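Long-range contact in uncharacterized protein (Bacteroides ovatus, PDB 4IRT), which is of unknown function but, as a BNR repeat-like protein of the beta-propeller clan, is a putative neuraminidase: residues E128-V140 with Y180-H192. Sequence-based numbering, arbitrary orientation.
Sequences EFYPLSGGDLLFV and YWQLYVDEKGTIH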
ATOM      1  N   GLU A 128      -7.316  -3.435   2.824  1.00 11.76           N
ATOM      2  CA  GLU A 128      -5.912  -3.515   3.240  1.00 12.17           C
ATOM      3  C   GLU A 128      -5.786  -4.343   4.506  1.00 11.51           C
ATOM      4  O   GLU A 128      -6.551  -4.125   5.444  1.00 10.97           O
ATOM      5  CB  GLU A 128      -5.331  -2.132   3.575  1.00 16.48           C
ATOM      6  CG  GLU A 128      -5.493  -1.022   2.558  1.00 19.89           C
ATOM      7  CD  GLU A 128      -5.285   0.377   3.185  1.00 25.91           C
ATOM      8  OE1 GLU A 128      -4.530   0.530   4.157  1.00 31.71           O
ATOM      9  OE2 GLU A 128      -5.926   1.346   2.742  1.00 36.56           O
ATOM     10  N   PHE A 129      -4.790  -5.244   4.537  1.00  9.52           N
ATOM     11  CA  PHE A 129      -4.463  -6.052   5.694  1.00  9.71           C
ATOM     12  C   PHE A 129      -3.094  -5.635   6.255  1.00 10.31           C
ATOM     13  O   PHE A 129      -2.192  -5.286   5.497  1.00 10.35           O
ATOM     14  CB  PHE A 129      -4.366  -7.529   5.331  1.00 10.53           C
ATOM     15  CG  PHE A 129      -5.685  -8.189   5.016  1.00 11.56           C
ATOM     16  CD1 PHE A 129      -6.524  -8.623   6.028  1.00 10.98           C
ATOM     17  CD2 PHE A 129      -6.051  -8.436   3.699  1.00 11.34           C
ATOM     18  CE1 PHE A 129      -7.730  -9.228   5.731  1.00 11.31           C
ATOM     19  CE2 PHE A 129      -7.239  -9.054   3.405  1.00 12.03           C
ATOM     20  CZ  PHE A 129      -8.074  -9.471   4.428  1.00 11.61           C
ATOM     21  N   TYR A 130      -2.934  -5.759   7.575  1.00 10.46           N
ATOM     22  CA  TYR A 130      -1.661  -5.562   8.265  1.00 10.61           C
ATOM     23  C   TYR A 130      -1.578  -6.573   9.381  1.00 11.66           C
ATOM     24  O   TYR A 130      -2.573  -6.826  10.088  1.00 10.91           O
ATOM     25  CB  TYR A 130      -1.544  -4.137   8.835  1.00 10.13           C
ATOM     26  CG  TYR A 130      -1.814  -3.072   7.804  1.00 10.67           C
ATOM     27  CD1 TYR A 130      -0.797  -2.598   6.986  1.00 11.39           C
ATOM     28  CD2 TYR A 130      -3.115  -2.579   7.598  1.00 10.56           C
ATOM     29  CE1 TYR A 130      -1.039  -1.650   6.015  1.00 12.78           C
ATOM     30  CE2 TYR A 130      -3.369  -1.647   6.614  1.00 10.81           C
ATOM     31  CZ  TYR A 130      -2.335  -1.187   5.824  1.00 11.27           C
ATOM     32  OH  TYR A 130      -2.572  -0.270   4.848  1.00 13.79           O
ATOM     33  N   PRO A 131      -0.386  -7.159   9.583  1.00 12.29           N
ATOM     34  CA  PRO A 131      -0.223  -8.103  10.670  1.00 13.61           C
ATOM     35  C   PRO A 131       0.090  -7.402  11.991  1.00 14.34           C
ATOM     36  O   PRO A 131       0.849  -6.436  12.010  1.00 17.80           O
ATOM     37  CB  PRO A 131       0.988  -8.922  10.214  1.00 14.60           C
ATOM     38  CG  PRO A 131       1.831  -7.907   9.561  1.00 15.77           C
ATOM     39  CD  PRO A 131       0.881  -6.943   8.869  1.00 14.16           C
ATOM     40  N   LEU A 132      -0.473  -7.909  13.079  1.00 13.71           N
ATOM     41  CA  LEU A 132      -0.283  -7.349  14.406  1.00 14.19           C
ATOM     42  C   LEU A 132       0.587  -8.320  15.180  1.00 17.38           C
ATOM     43  O   LEU A 132       0.707  -9.493  14.807  1.00 18.41           O
ATOM     44  CB  LEU A 132      -1.623  -7.212  15.128  1.00 13.22           C
ATOM     45  CG  LEU A 132      -2.617  -6.248  14.463  1.00 12.35           C
ATOM     46  CD1 LEU A 132      -3.915  -6.266  15.258  1.00 13.83           C
ATOM     47  CD2 LEU A 132      -2.029  -4.843  14.386  1.00 11.37           C
ATOM     48  N   SER A 133       1.176  -7.836  16.263  1.00 19.37           N
ATOM     49  CA  SER A 133       1.980  -8.705  17.129  1.00 23.77           C
ATOM     50  C   SER A 133       1.141  -9.866  17.639  1.00 24.32           C
ATOM     51  O   SER A 133      -0.034  -9.698  17.929  1.00 28.38           O
ATOM     52  CB  SER A 133       2.559  -7.910  18.301  1.00 29.21           C
ATOM     53  OG  SER A 133       3.706  -7.232  17.850  1.00 34.98           O
ATOM     54  N   GLY A 134       1.734 -11.052  17.670  1.00 23.07           N
ATOM     55  CA  GLY A 134       1.079 -12.229  18.199  1.00 22.71           C
ATOM     56  C   GLY A 134       0.238 -13.045  17.227  1.00 20.22           C
ATOM     57  O   GLY A 134      -0.388 -14.009  17.629  1.00 22.20           O
ATOM     58  N   GLY A 135       0.160 -12.650  15.965  1.00 17.79           N
ATOM     59  CA  GLY A 135      -0.562 -13.450  14.986  1.00 16.75           C
ATOM     60  C   GLY A 135      -1.927 -12.938  14.561  1.00 15.83           C
ATOM     61  O   GLY A 135      -2.449 -13.406  13.566  1.00 14.73           O
ATOM     62  N   ASP A 136      -2.458 -11.948  15.286  1.00 15.44           N
ATOM     63  CA  ASP A 136      -3.726 -11.296  14.943  1.00 14.58           C
ATOM     64  C   ASP A 136      -3.547 -10.477  13.646  1.00 13.30           C
ATOM     65  O   ASP A 136      -2.417 -10.202  13.232  1.00 13.10           O
ATOM     66  CB  ASP A 136      -4.191 -10.371  16.071  1.00 15.33           C
ATOM     67  CG  ASP A 136      -4.818 -11.124  17.242  1.00 16.90           C
ATOM     68  OD1 ASP A 136      -4.775 -12.371  17.270  1.00 15.28           O
ATOM     69  OD2 ASP A 136      -5.345 -10.441  18.145  1.00 17.60           O
ATOM     70  N   LEU A 137      -4.653 -10.092  13.015  1.00 12.85           N
ATOM     71  CA  LEU A 137      -4.594  -9.233  11.842  1.00 11.70           C
ATOM     72  C   LEU A 137      -5.402  -7.962  12.027  1.00 12.27           C
ATOM     73  O   LEU A 137      -6.364  -7.933  12.799  1.00 13.57           O
ATOM     74  CB  LEU A 137      -5.099  -9.935  10.579  1.00 11.70           C
ATOM     75  CG  LEU A 137      -4.345 -11.166  10.105  1.00 12.77           C
ATOM     76  CD1 LEU A 137      -4.927 -11.667   8.792  1.00 12.60           C
ATOM     77  CD2 LEU A 137      -2.859 -10.863  10.012  1.00 13.14           C
ATOM     78  N   LEU A 138      -4.994  -6.919  11.303  1.00 10.99           N
ATOM     79  CA  LEU A 138      -5.774  -5.696  11.141  1.00 10.43           C
ATOM     80  C   LEU A 138      -6.319  -5.642   9.726  1.00 10.43           C
ATOM     81  O   LEU A 138      -5.632  -6.035   8.787  1.00  9.84           O
ATOM     82  CB  LEU A 138      -4.878  -4.485  11.356  1.00 10.71           C
ATOM     83  CG  LEU A 138      -5.580  -3.216  11.797  1.00 10.89           C
ATOM     84  CD1 LEU A 138      -6.010  -3.300  13.256  1.00 11.77           C
ATOM     85  CD2 LEU A 138      -4.664  -2.019  11.576  1.00 11.68           C
ATOM     86  N   PHE A 139      -7.545  -5.148   9.578  1.00 10.21           N
ATOM     87  CA  PHE A 139      -8.121  -4.895   8.270  1.00 10.09           C
ATOM     88  C   PHE A 139      -8.637  -3.480   8.263  1.00  9.35           C
ATOM     89  O   PHE A 139      -9.301  -3.050   9.187  1.00  9.23           O
ATOM     90  CB  PHE A 139      -9.254  -5.839   7.967  1.00 10.44           C
ATOM     91  CG  PHE A 139      -9.832  -5.717   6.559  1.00 11.01           C
ATOM     92  CD1 PHE A 139      -9.110  -6.136   5.446  1.00 11.30           C
ATOM     93  CD2 PHE A 139     -11.126  -5.272   6.377  1.00 11.39           C
ATOM     94  CE1 PHE A 139      -9.674  -6.102   4.172  1.00 12.30           C
ATOM     95  CE2 PHE A 139     -11.695  -5.227   5.119  1.00 11.70           C
ATOM     96  CZ  PHE A 139     -10.980  -5.644   4.019  1.00 11.81           C
ATOM     97  N   VAL A 140      -8.323  -2.776   7.198  1.00  9.02           N
ATOM     98  CA  VAL A 140      -8.777  -1.417   7.017  1.00  9.74           C
ATOM     99  C   VAL A 140      -9.412  -1.295   5.640  1.00  9.98           C
ATOM    100  O   VAL A 140      -8.930  -1.896   4.671  1.00 10.65           O
ATOM    101  CB  VAL A 140      -7.663  -0.371   7.162  1.00 10.10           C
ATOM    102  CG1 VAL A 140      -8.234   1.015   6.920  1.00 11.96           C
ATOM    103  CG2 VAL A 140      -7.037  -0.443   8.534  1.00 11.42           C
ATOM    104  N   TYR A 180      -7.428  10.313   2.354  1.00 11.08           N
ATOM    105  CA  TYR A 180      -6.795   9.153   1.749  1.00 11.11           C
ATOM    106  C   TYR A 180      -5.589   8.827   2.576  1.00 11.20           C
ATOM    107  O   TYR A 180      -4.729   9.689   2.789  1.00 10.28           O
ATOM    108  CB  TYR A 180      -6.380   9.418   0.309  1.00 12.30           C
ATOM    109  CG  TYR A 180      -7.573   9.620  -0.561  1.00 13.59           C
ATOM    110  CD1 TYR A 180      -8.208   8.532  -1.162  1.00 16.40           C
ATOM    111  CD2 TYR A 180      -8.079  10.881  -0.768  1.00 15.57           C
ATOM    112  CE1 TYR A 180      -9.340   8.717  -1.957  1.00 20.90           C
ATOM    113  CE2 TYR A 180      -9.203  11.080  -1.556  1.00 19.51           C
ATOM    114  CZ  TYR A 180      -9.831   9.992  -2.139  1.00 22.03           C
ATOM    115  OH  TYR A 180     -10.952  10.220  -2.900  1.00 26.44           O
ATOM    116  N   TRP A 181      -5.545   7.582   3.038  1.00 11.06           N
ATOM    117  CA  TRP A 181      -4.601   7.157   4.057  1.00 10.42           C
ATOM    118  C   TRP A 181      -3.701   6.023   3.607  1.00  9.83           C
ATOM    119  O   TRP A 181      -3.950   5.385   2.609  1.00 10.64           O
ATOM    120  CB  TRP A 181      -5.359   6.728   5.328  1.00 10.37           C
ATOM    121  CG  TRP A 181      -6.407   5.660   5.069  1.00 10.84           C
ATOM    122  CD1 TRP A 181      -6.227   4.332   4.968  1.00 11.14           C
ATOM    123  CD2 TRP A 181      -7.817   5.900   4.863  1.00 11.18           C
ATOM    124  NE1 TRP A 181      -7.444   3.698   4.688  1.00 11.09           N
ATOM    125  CE2 TRP A 181      -8.431   4.657   4.639  1.00 11.36           C
ATOM    126  CE3 TRP A 181      -8.597   7.058   4.834  1.00 11.05           C
ATOM    127  CZ2 TRP A 181      -9.788   4.538   4.372  1.00 11.71           C
ATOM    128  CZ3 TRP A 181      -9.931   6.947   4.596  1.00 12.84           C
ATOM    129  CH2 TRP A 181     -10.526   5.690   4.350  1.00 12.70           C
ATOM    130  N   GLN A 182      -2.662   5.788   4.398  1.00 10.04           N
ATOM    131  CA  GLN A 182      -1.793   4.607   4.336  1.00 10.24           C
ATOM    132  C   GLN A 182      -1.279   4.287   5.732  1.00 10.27           C
ATOM    133  O   GLN A 182      -1.228   5.169   6.607  1.00  9.73           O
ATOM    134  CB  GLN A 182      -0.610   4.813   3.348  1.00 10.41           C
ATOM    135  CG  GLN A 182       0.210   6.097   3.574  1.00 10.69           C
ATOM    136  CD  GLN A 182      -0.338   7.320   2.870  1.00 11.90           C
ATOM    137  OE1 GLN A 182      -1.008   7.225   1.832  1.00 13.43           O
ATOM    138  NE2 GLN A 182      -0.066   8.502   3.446  1.00 11.92           N
ATOM    139  N   LEU A 183      -0.976   3.016   5.965  1.00  9.71           N
ATOM    140  CA  LEU A 183      -0.579   2.528   7.275  1.00 10.45           C
ATOM    141  C   LEU A 183       0.599   1.603   7.153  1.00 11.26           C
ATOM    142  O   LEU A 183       0.940   1.154   6.057  1.00  9.22           O
ATOM    143  CB  LEU A 183      -1.710   1.763   7.982  1.00 10.62           C
ATOM    144  CG  LEU A 183      -2.999   2.532   8.191  1.00  9.85           C
ATOM    145  CD1 LEU A 183      -3.943   2.352   7.024  1.00  9.52           C
ATOM    146  CD2 LEU A 183      -3.749   2.135   9.432  1.00 11.21           C
ATOM    147  N   TYR A 184       1.177   1.311   8.300  1.00 11.75           N
ATOM    148  CA  TYR A 184       2.254   0.350   8.422  1.00 10.73           C
ATOM    149  C   TYR A 184       2.328  -0.106   9.867  1.00 12.89           C
ATOM    150  O   TYR A 184       2.178   0.709  10.784  1.00 13.26           O
ATOM    151  CB  TYR A 184       3.568   0.988   8.025  1.00 10.85           C
ATOM    152  CG  TYR A 184       4.752   0.055   7.918  1.00 11.31           C
ATOM    153  CD1 TYR A 184       4.942  -0.699   6.763  1.00 11.36           C
ATOM    154  CD2 TYR A 184       5.725  -0.017   8.925  1.00 10.78           C
ATOM    155  CE1 TYR A 184       6.037  -1.546   6.621  1.00 11.60           C
ATOM    156  CE2 TYR A 184       6.834  -0.860   8.791  1.00 12.39           C
ATOM    157  CZ  TYR A 184       6.985  -1.614   7.605  1.00 11.08           C
ATOM    158  OH  TYR A 184       8.062  -2.450   7.418  1.00 12.66           O
ATOM    159  N   VAL A 185       2.555  -1.401  10.085  1.00 10.94           N
ATOM    160  CA  VAL A 185       2.736  -1.890  11.450  1.00 11.90           C
ATOM    161  C   VAL A 185       4.208  -2.189  11.604  1.00 12.03           C
ATOM    162  O   VAL A 185       4.760  -3.010  10.850  1.00 12.16           O
ATOM    163  CB  VAL A 185       1.884  -3.135  11.723  1.00 12.24           C
ATOM    164  CG1 VAL A 185       2.147  -3.660  13.129  1.00 14.63           C
ATOM    165  CG2 VAL A 185       0.412  -2.790  11.529  1.00 12.49           C
ATOM    166  N   ASP A 186       4.859  -1.494  12.531  1.00 12.49           N
ATOM    167  CA  ASP A 186       6.309  -1.582  12.621  1.00 12.38           C
ATOM    168  C   ASP A 186       6.761  -2.851  13.332  1.00 13.53           C
ATOM    169  O   ASP A 186       5.952  -3.695  13.722  1.00 12.86           O
ATOM    170  CB  ASP A 186       6.945  -0.303  13.191  1.00 12.74           C
ATOM    171  CG  ASP A 186       6.649  -0.070  14.664  1.00 13.00           C
ATOM    172  OD1 ASP A 186       6.294  -1.025  15.393  1.00 15.59           O
ATOM    173  OD2 ASP A 186       6.809   1.089  15.116  1.00 13.58           O
ATOM    174  N   GLU A 187       8.066  -3.006  13.448  1.00 14.03           N
ATOM    175  CA  GLU A 187       8.622  -4.238  14.018  1.00 15.81           C
ATOM    176  C   GLU A 187       8.384  -4.377  15.523  1.00 16.67           C
ATOM    177  O   GLU A 187       8.669  -5.427  16.101  1.00 20.96           O
ATOM    178  CB  GLU A 187      10.095  -4.381  13.624  1.00 15.26           C
ATOM    179  CG  GLU A 187      10.189  -4.635  12.136  1.00 14.74           C
ATOM    180  CD  GLU A 187      11.528  -4.294  11.495  1.00 15.96           C
ATOM    181  OE1 GLU A 187      12.548  -4.328  12.193  1.00 15.15           O
ATOM    182  OE2 GLU A 187      11.559  -4.026  10.262  1.00 17.80           O
ATOM    183  N   LYS A 188       7.882  -3.313  16.147  1.00 16.02           N
ATOM    184  CA  LYS A 188       7.490  -3.342  17.568  1.00 17.38           C
ATOM    185  C   LYS A 188       5.980  -3.510  17.763  1.00 16.78           C
ATOM    186  O   LYS A 188       5.470  -3.547  18.912  1.00 17.16           O
ATOM    187  CB  LYS A 188       7.950  -2.069  18.250  1.00 20.41           C
ATOM    188  CG  LYS A 188       9.458  -1.951  18.293  1.00 25.52           C
ATOM    189  CD  LYS A 188       9.915  -0.957  19.321  1.00 34.56           C
ATOM    190  CE  LYS A 188      10.359   0.343  18.694  1.00 43.65           C
ATOM    191  NZ  LYS A 188      11.104   1.142  19.713  1.00 50.37           N
ATOM    192  N   GLY A 189       5.258  -3.604  16.655  1.00 14.85           N
ATOM    193  CA  GLY A 189       3.821  -3.832  16.683  1.00 14.06           C
ATOM    194  C   GLY A 189       3.014  -2.542  16.758  1.00 13.47           C
ATOM    195  O   GLY A 189       1.807  -2.588  16.925  1.00 12.84           O
ATOM    196  N   THR A 190       3.678  -1.397  16.624  1.00 13.10           N
ATOM    197  CA  THR A 190       2.977  -0.108  16.578  1.00 12.76           C
ATOM    198  C   THR A 190       2.304   0.089  15.207  1.00 12.16           C
ATOM    199  O   THR A 190       2.915  -0.129  14.141  1.00 10.12           O
ATOM    200  CB  THR A 190       3.954   1.048  16.873  1.00 14.23           C
ATOM    201  OG1 THR A 190       4.516   0.855  18.176  1.00 14.13           O
ATOM    202  CG2 THR A 190       3.280   2.415  16.803  1.00 17.12           C
ATOM    203  N   ILE A 191       1.069   0.559  15.230  1.00 12.05           N
ATOM    204  CA  ILE A 191       0.346   0.862  13.997  1.00 11.75           C
ATOM    205  C   ILE A 191       0.572   2.327  13.679  1.00 12.10           C
ATOM    206  O   ILE A 191       0.204   3.202  14.485  1.00 11.43           O
ATOM    207  CB  ILE A 191      -1.174   0.635  14.140  1.00 14.05           C
ATOM    208  CG1 ILE A 191      -1.486  -0.795  14.600  1.00 13.89           C
ATOM    209  CG2 ILE A 191      -1.878   0.980  12.838  1.00 12.64           C
ATOM    210  CD1 ILE A 191      -2.918  -0.976  15.060  1.00 14.05           C
ATOM    211  N   HIS A 192       1.137   2.588  12.499  1.00 11.09           N
ATOM    212  CA  HIS A 192       1.325   3.934  12.012  1.00 10.72           C
ATOM    213  C   HIS A 192       0.257   4.266  10.998  1.00  9.46           C
ATOM    214  O   HIS A 192      -0.132   3.415  10.214  1.00  9.96           O
ATOM    215  CB  HIS A 192       2.714   4.082  11.360  1.00 10.44           C
ATOM    216  CG  HIS A 192       3.845   3.800  12.295  1.00 11.02           C
ATOM    217  ND1 HIS A 192       4.491   4.794  12.982  1.00 11.83           N
ATOM    218  CD2 HIS A 192       4.418   2.635  12.690  1.00 11.22           C
ATOM    219  CE1 HIS A 192       5.418   4.266  13.763  1.00 12.29           C
ATOM    220  NE2 HIS A 192       5.407   2.956  13.591  1.00 12.34           N
TER
HETATM  221  O   HOH W   1      -8.353   1.422   3.009  1.00 24.83           O
HETATM  222  O   HOH W   2      -3.422   2.855   1.658  1.00 27.30           O
HETATM  223  O   HOH W   3      -1.177   1.388   3.366  1.00 12.99           O
HETATM  224  O   HOH W   4       0.555  -5.221  17.152  1.00 14.08           O
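Y130 and L183 both carry CG anti to the carbonyl carbon (chi1 -52° and -58°), and both CB atoms are directed toward the opposite hairpin. The Y130 and L183 side chains cross at about a right angle. L183 CB sits over one ring face, 4.1 Å from the centroid, as a CH-pi contact. L183 CD1 continues to the phenol end, 3.7 Å from Y130 OH. At the root of the ring, V185 CG2 packs on Y130 CB at 3.6 Å. V185 CG1 lies against the carbonyl O of P131.

The hairpins belong to neighbouring four-stranded antiparallel sheets, consistent with adjacent blades of a beta-propeller. Strands 124-131 and 178-185 are each the outermost strand at one side of their sheet. Their pieces 128-131 and 180-185 run nearly parallel, with axes 21° apart. No clear direct hydrogen bond joins the two segments. Apolar side chains and bridging waters make the contact.

Further along, I191 CD1 meets L138 CD2 tip to tip at 4.0 Å and also touches L132 CD2. V140 CG1 lies beside the W181 indole, 3.6 Å from NE1.

Polar links run through water. One water accepts from W181 NE1; its approach to E128 OE2 is doubtfully short. Another joins Y130 OH, at 2.6 Å, to the backbone N of L183. Replacing Y130 with an alanine is likely to leave L183 CB without its ring and this water without its phenol partner. At the turn end, a water accepts from S133 N and donates to G189 O. S133 OG packs on G189 CA at 3.6 Å, where a side chain on G189 would clash. D186 opens the type I turn D186-G189. Its OD1 accepts from K188 N, an Asx turn, and from T190 N on the opposite face of the carboxylate. D186 OD2 takes H192 NE2.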